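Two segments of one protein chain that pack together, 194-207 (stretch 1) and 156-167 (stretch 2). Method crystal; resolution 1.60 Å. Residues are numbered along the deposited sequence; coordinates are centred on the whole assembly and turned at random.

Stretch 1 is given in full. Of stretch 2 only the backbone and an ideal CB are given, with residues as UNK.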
# COMPACT_ATOMS: atom_id res chain seq x y z
N PHE B 194 -10.06 12.42 -38.13
CA PHE B 194 -9.59 11.13 -37.63
C PHE B 194 -10.70 10.39 -36.92
O PHE B 194 -10.94 9.19 -37.16
CB PHE B 194 -8.40 11.26 -36.70
CG PHE B 194 -7.07 11.27 -37.41
CD1 PHE B 194 -6.92 11.81 -38.67
CD2 PHE B 194 -5.97 10.75 -36.78
CE1 PHE B 194 -5.66 11.79 -39.28
CE2 PHE B 194 -4.75 10.74 -37.37
CZ PHE B 194 -4.59 11.25 -38.61
N LEU B 195 -11.41 11.07 -36.02
CA LEU B 195 -12.51 10.42 -35.34
C LEU B 195 -13.56 9.88 -36.33
O LEU B 195 -14.01 8.75 -36.19
CB LEU B 195 -13.20 11.38 -34.33
CG LEU B 195 -12.36 11.65 -33.05
CD1 LEU B 195 -12.83 12.92 -32.36
CD2 LEU B 195 -12.43 10.48 -32.10
N ASN B 196 -13.96 10.70 -37.27
CA ASN B 196 -15.13 10.40 -38.09
C ASN B 196 -14.81 9.38 -39.16
O ASN B 196 -15.71 8.77 -39.68
CB ASN B 196 -15.72 11.67 -38.67
CG ASN B 196 -16.24 12.60 -37.59
OD1 ASN B 196 -16.60 12.14 -36.51
ND2 ASN B 196 -16.28 13.89 -37.88
N HIS B 197 -13.53 9.23 -39.46
CA HIS B 197 -13.06 8.19 -40.40
C HIS B 197 -12.45 6.98 -39.67
O HIS B 197 -11.95 6.07 -40.32
CB HIS B 197 -12.04 8.78 -41.37
CG HIS B 197 -12.63 9.78 -42.32
ND1 HIS B 197 -13.56 9.43 -43.27
CD2 HIS B 197 -12.45 11.12 -42.44
CE1 HIS B 197 -13.91 10.51 -43.95
NE2 HIS B 197 -13.26 11.55 -43.46
N GLY B 198 -12.52 6.93 -38.34
CA GLY B 198 -12.06 5.79 -37.60
C GLY B 198 -10.57 5.54 -37.71
O GLY B 198 -10.11 4.36 -37.74
N ILE B 199 -9.81 6.63 -37.76
CA ILE B 199 -8.32 6.55 -37.74
C ILE B 199 -7.90 6.83 -36.30
O ILE B 199 -8.21 7.89 -35.78
CB ILE B 199 -7.71 7.60 -38.65
CG1 ILE B 199 -8.18 7.40 -40.09
CG2 ILE B 199 -6.19 7.50 -38.54
CD1 ILE B 199 -7.81 8.54 -40.99
N THR B 200 -7.25 5.87 -35.65
CA THR B 200 -6.92 5.98 -34.23
C THR B 200 -5.42 5.75 -34.07
O THR B 200 -4.90 4.68 -34.41
CB THR B 200 -7.67 4.96 -33.34
OG1 THR B 200 -9.08 4.97 -33.59
CG2 THR B 200 -7.48 5.31 -31.88
N PRO B 201 -4.71 6.81 -33.64
CA PRO B 201 -3.30 6.69 -33.43
C PRO B 201 -2.91 5.57 -32.50
O PRO B 201 -3.59 5.33 -31.51
CB PRO B 201 -2.92 8.05 -32.86
CG PRO B 201 -3.89 9.01 -33.46
CD PRO B 201 -5.18 8.20 -33.47
N ILE B 202 -1.81 4.92 -32.81
CA ILE B 202 -1.24 3.91 -31.96
C ILE B 202 -0.32 4.65 -30.99
O ILE B 202 0.64 5.33 -31.42
CB ILE B 202 -0.45 2.86 -32.79
CG1 ILE B 202 -1.39 2.09 -33.68
CG2 ILE B 202 0.35 1.93 -31.90
CD1 ILE B 202 -2.47 1.33 -32.97
N VAL B 203 -0.61 4.57 -29.70
CA VAL B 203 0.07 5.39 -28.72
C VAL B 203 0.58 4.46 -27.62
O VAL B 203 -0.12 3.56 -27.21
CB VAL B 203 -0.97 6.39 -28.11
CG1 VAL B 203 -0.35 7.29 -27.03
CG2 VAL B 203 -1.66 7.22 -29.19
N PRO B 204 1.81 4.67 -27.16
CA PRO B 204 2.30 3.83 -26.06
C PRO B 204 1.41 3.92 -24.81
O PRO B 204 0.90 4.97 -24.47
CB PRO B 204 3.69 4.45 -25.75
CG PRO B 204 4.09 5.10 -27.05
CD PRO B 204 2.80 5.66 -27.61
N LEU B 205 1.33 2.81 -24.09
CA LEU B 205 0.53 2.70 -22.86
C LEU B 205 1.16 3.54 -21.78
O LEU B 205 0.49 4.20 -20.97
CB LEU B 205 0.53 1.26 -22.37
CG LEU B 205 -0.26 0.96 -21.11
CD1 LEU B 205 -1.69 1.37 -21.25
CD2 LEU B 205 -0.19 -0.49 -20.80
N ARG B 206 2.48 3.46 -21.72
CA ARG B 206 3.24 4.06 -20.61
C ARG B 206 4.20 5.16 -21.03
O ARG B 206 4.67 5.21 -22.18
CB ARG B 206 4.01 2.97 -19.87
CG ARG B 206 3.20 1.89 -19.27
CD ARG B 206 4.08 0.95 -18.41
NE ARG B 206 3.35 -0.07 -17.69
CZ ARG B 206 3.17 -1.33 -18.08
NH1 ARG B 206 3.63 -1.77 -19.25
NH2 ARG B 206 2.57 -2.20 -17.28
N GLY B 207 4.55 6.00 -20.05
CA GLY B 207 5.55 7.00 -20.22
C GLY B 207 5.17 8.38 -19.75
O GLY B 207 6.05 9.21 -19.63
N UNK B 156 -0.64 -6.02 -28.78
CA UNK B 156 -0.78 -4.56 -28.59
C UNK B 156 -0.88 -4.17 -27.12
O UNK B 156 -1.31 -3.03 -26.78
CB UNK B 156 -2.02 -4.05 -29.33
N UNK B 157 -0.38 -5.06 -26.24
CA UNK B 157 -0.44 -4.80 -24.78
C UNK B 157 0.26 -3.53 -24.38
O UNK B 157 -0.09 -2.92 -23.34
CB UNK B 157 0.18 -5.97 -24.00
N UNK B 158 1.26 -3.12 -25.14
CA UNK B 158 2.00 -1.87 -24.82
C UNK B 158 1.44 -0.60 -25.47
O UNK B 158 2.14 0.41 -25.51
CB UNK B 158 3.46 -2.03 -25.25
N UNK B 159 0.22 -0.68 -25.98
CA UNK B 159 -0.46 0.49 -26.55
C UNK B 159 -1.73 0.81 -25.84
O UNK B 159 -2.35 -0.04 -25.20
CB UNK B 159 -0.76 0.27 -28.03
N UNK B 160 -2.10 2.07 -25.89
CA UNK B 160 -3.31 2.53 -25.23
C UNK B 160 -4.51 1.96 -25.99
O UNK B 160 -4.55 1.88 -27.24
CB UNK B 160 -3.36 4.06 -25.17
N UNK B 161 -5.56 1.57 -25.23
CA UNK B 161 -6.77 1.14 -25.90
C UNK B 161 -7.31 2.16 -26.90
O UNK B 161 -7.29 3.37 -26.62
CB UNK B 161 -7.84 0.83 -24.86
N UNK B 162 -7.86 1.66 -27.99
CA UNK B 162 -8.34 2.53 -29.07
C UNK B 162 -9.41 3.51 -28.49
O UNK B 162 -9.45 4.70 -28.82
CB UNK B 162 -8.92 1.70 -30.21
N UNK B 163 -10.30 3.01 -27.63
CA UNK B 163 -11.37 3.86 -27.09
C UNK B 163 -10.81 5.04 -26.28
O UNK B 163 -11.37 6.14 -26.27
CB UNK B 163 -12.31 3.03 -26.21
N UNK B 164 -9.70 4.81 -25.58
CA UNK B 164 -9.13 5.85 -24.78
C UNK B 164 -8.60 6.94 -25.68
O UNK B 164 -8.80 8.13 -25.44
CB UNK B 164 -8.03 5.30 -23.87
N UNK B 165 -7.93 6.51 -26.73
CA UNK B 165 -7.41 7.45 -27.74
C UNK B 165 -8.50 8.28 -28.40
O UNK B 165 -8.38 9.51 -28.51
CB UNK B 165 -6.64 6.68 -28.82
N UNK B 166 -9.61 7.63 -28.77
CA UNK B 166 -10.74 8.36 -29.34
C UNK B 166 -11.32 9.37 -28.35
O UNK B 166 -11.59 10.51 -28.71
CB UNK B 166 -11.83 7.38 -29.78
N UNK B 167 -11.51 8.94 -27.09
CA UNK B 167 -12.02 9.85 -26.08
C UNK B 167 -11.07 11.04 -25.89
O UNK B 167 -11.51 12.17 -25.71
CB UNK B 167 -12.22 9.11 -24.76

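Position 156 opens a type I turn that ends at 159. Its CB points sideways, with no atom of stretch 1 within 5.5 Å, so many side chains would suit. It is Leu 156, whose end comes nearer to stretch 1 without making close contact.

Position 157 is similarly free. It is Glu 157; its carboxylate leads away, while its backbone O lies 3.5 Å from Leu 205 CD2.

At 158 the backbone O accepts a hydrogen bond from Leu 205 N (2.9 Å). The CB points sideways, 5.3 Å from Leu 205 CB, and the Arg 206 guanidinium is the charge on offer. A polar or acidic side chain would suit. It is Asn 158. Its OD1 lies at the edge of that guanidinium, 3.9 Å from Arg 206 NH1, and water 2 bridges the two atoms.

Position 159 pairs with Pro 204 in a single beta bridge, CA to CA 4.4 Å. The CB points away overall yet sits 3.4 Å from Val 203 O, a short contact that is tolerated; stretch 1 alone does not fix the size. The backbone O of 156 is an acceptor close by in the turn, so a short polar side chain such as Ser, Thr, Asp or Asn would suit. It is Ser 159. Its OG turns back into the turn and donates to Leu 156 O (2.8 Å).

At 160 the backbone N donates to Val 203 O (2.8 Å), so proline would lose this bond. The CB points sideways, near Val 203 and Leu 205, and an aliphatic side chain would suit. It is Leu 160: CD1 meets Val 203 CG1 at 3.7 Å and CD2 meets Leu 205 CD1 at 3.9 Å.

Position 161 precedes the helix, with phi -54° and its CB away. Proline fits, as would common N-cap residues. It is Pro 161.

At 162 the CB is 4.2 Å from Thr 200 CG2, and Ile 202 CD1 lies beyond. An apolar side chain of some length would suit. It is Leu 162, whose CD2 reaches Thr 200 CG2 at 3.8 Å.

Positions 163 and 164 have no stretch 1 atom near their CB and are little constrained. They are Glu 163 and Val 164.

At 165 the CB points toward stretch 1, a tight 3.5 Å from Thr 200 CG2. A compact apolar side chain suits. It is Val 165: CG1 touches Pro 201 CD (3.8 Å) and CG2 faces Val 203 CG2 (4.0 Å).

At 166 the CB is 3.9 Å from Leu 195 CD2, and Leu 195 O is an acceptor farther off. A long side chain ending in a donor, Lys or Arg, would suit. It is Arg 166. NH1 donates to Leu 195 O (2.8 Å), Leu 195 CD2 lies over one guanidinium face, and water 4 links NH1 to Thr 200 OG1.

At 167 an ideal CB would point away, with no stretch 1 atom within 5.5 Å, and the helical angles do not call for glycine; many residues would suit. It is Gly 167.

Stretch 2 (156-167) LENSLPLEVVRG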
# COMPACT_ATOMS: atom_id res chain seq x y z
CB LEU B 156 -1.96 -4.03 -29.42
CG LEU B 156 -1.65 -3.85 -30.90
CD1 LEU B 156 -2.89 -3.44 -31.62
CD2 LEU B 156 -0.57 -2.76 -31.08
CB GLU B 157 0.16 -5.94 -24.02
CG GLU B 157 -0.59 -7.26 -24.14
CD GLU B 157 -0.13 -8.11 -25.32
OE1 GLU B 157 0.65 -7.63 -26.17
OE2 GLU B 157 -0.57 -9.29 -25.37
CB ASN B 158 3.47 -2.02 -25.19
CG ASN B 158 4.22 -2.82 -24.16
OD1 ASN B 158 3.83 -2.79 -22.99
ND2 ASN B 158 5.30 -3.51 -24.55
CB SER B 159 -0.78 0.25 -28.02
OG SER B 159 -1.82 -0.70 -28.17
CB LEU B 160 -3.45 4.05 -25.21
CG LEU B 160 -2.74 4.89 -24.18
CD1 LEU B 160 -2.96 6.36 -24.56
CD2 LEU B 160 -3.22 4.57 -22.77
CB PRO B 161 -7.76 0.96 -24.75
CG PRO B 161 -6.87 0.64 -23.56
CD PRO B 161 -5.67 1.46 -23.77
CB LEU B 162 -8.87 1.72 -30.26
CG LEU B 162 -7.79 0.81 -30.88
CD1 LEU B 162 -8.50 0.02 -31.98
CD2 LEU B 162 -6.64 1.60 -31.38
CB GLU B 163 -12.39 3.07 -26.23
CG GLU B 163 -11.83 2.39 -25.01
CD GLU B 163 -12.87 1.70 -24.11
OE1 GLU B 163 -13.85 1.19 -24.66
OE2 GLU B 163 -12.75 1.69 -22.86
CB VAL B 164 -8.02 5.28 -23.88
CG1 VAL B 164 -7.18 6.39 -23.26
CG2 VAL B 164 -8.68 4.42 -22.78
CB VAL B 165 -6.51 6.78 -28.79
CG1 VAL B 165 -6.01 7.82 -29.81
CG2 VAL B 165 -5.35 6.06 -28.10
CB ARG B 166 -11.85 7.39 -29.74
CG ARG B 166 -11.52 6.65 -31.08
CD ARG B 166 -12.66 5.81 -31.56
NE ARG B 166 -13.92 6.55 -31.69
CZ ARG B 166 -14.30 7.21 -32.79
NH1 ARG B 166 -13.52 7.27 -33.86
NH2 ARG B 166 -15.46 7.86 -32.83
O HOH W 1 4.51 1.63 -23.49
O HOH W 2 3.78 -0.42 -21.72
O HOH W 3 -3.15 3.29 -29.20
O HOH W 4 -10.72 7.04 -34.42
O HOH W 5 -16.49 10.01 -34.64
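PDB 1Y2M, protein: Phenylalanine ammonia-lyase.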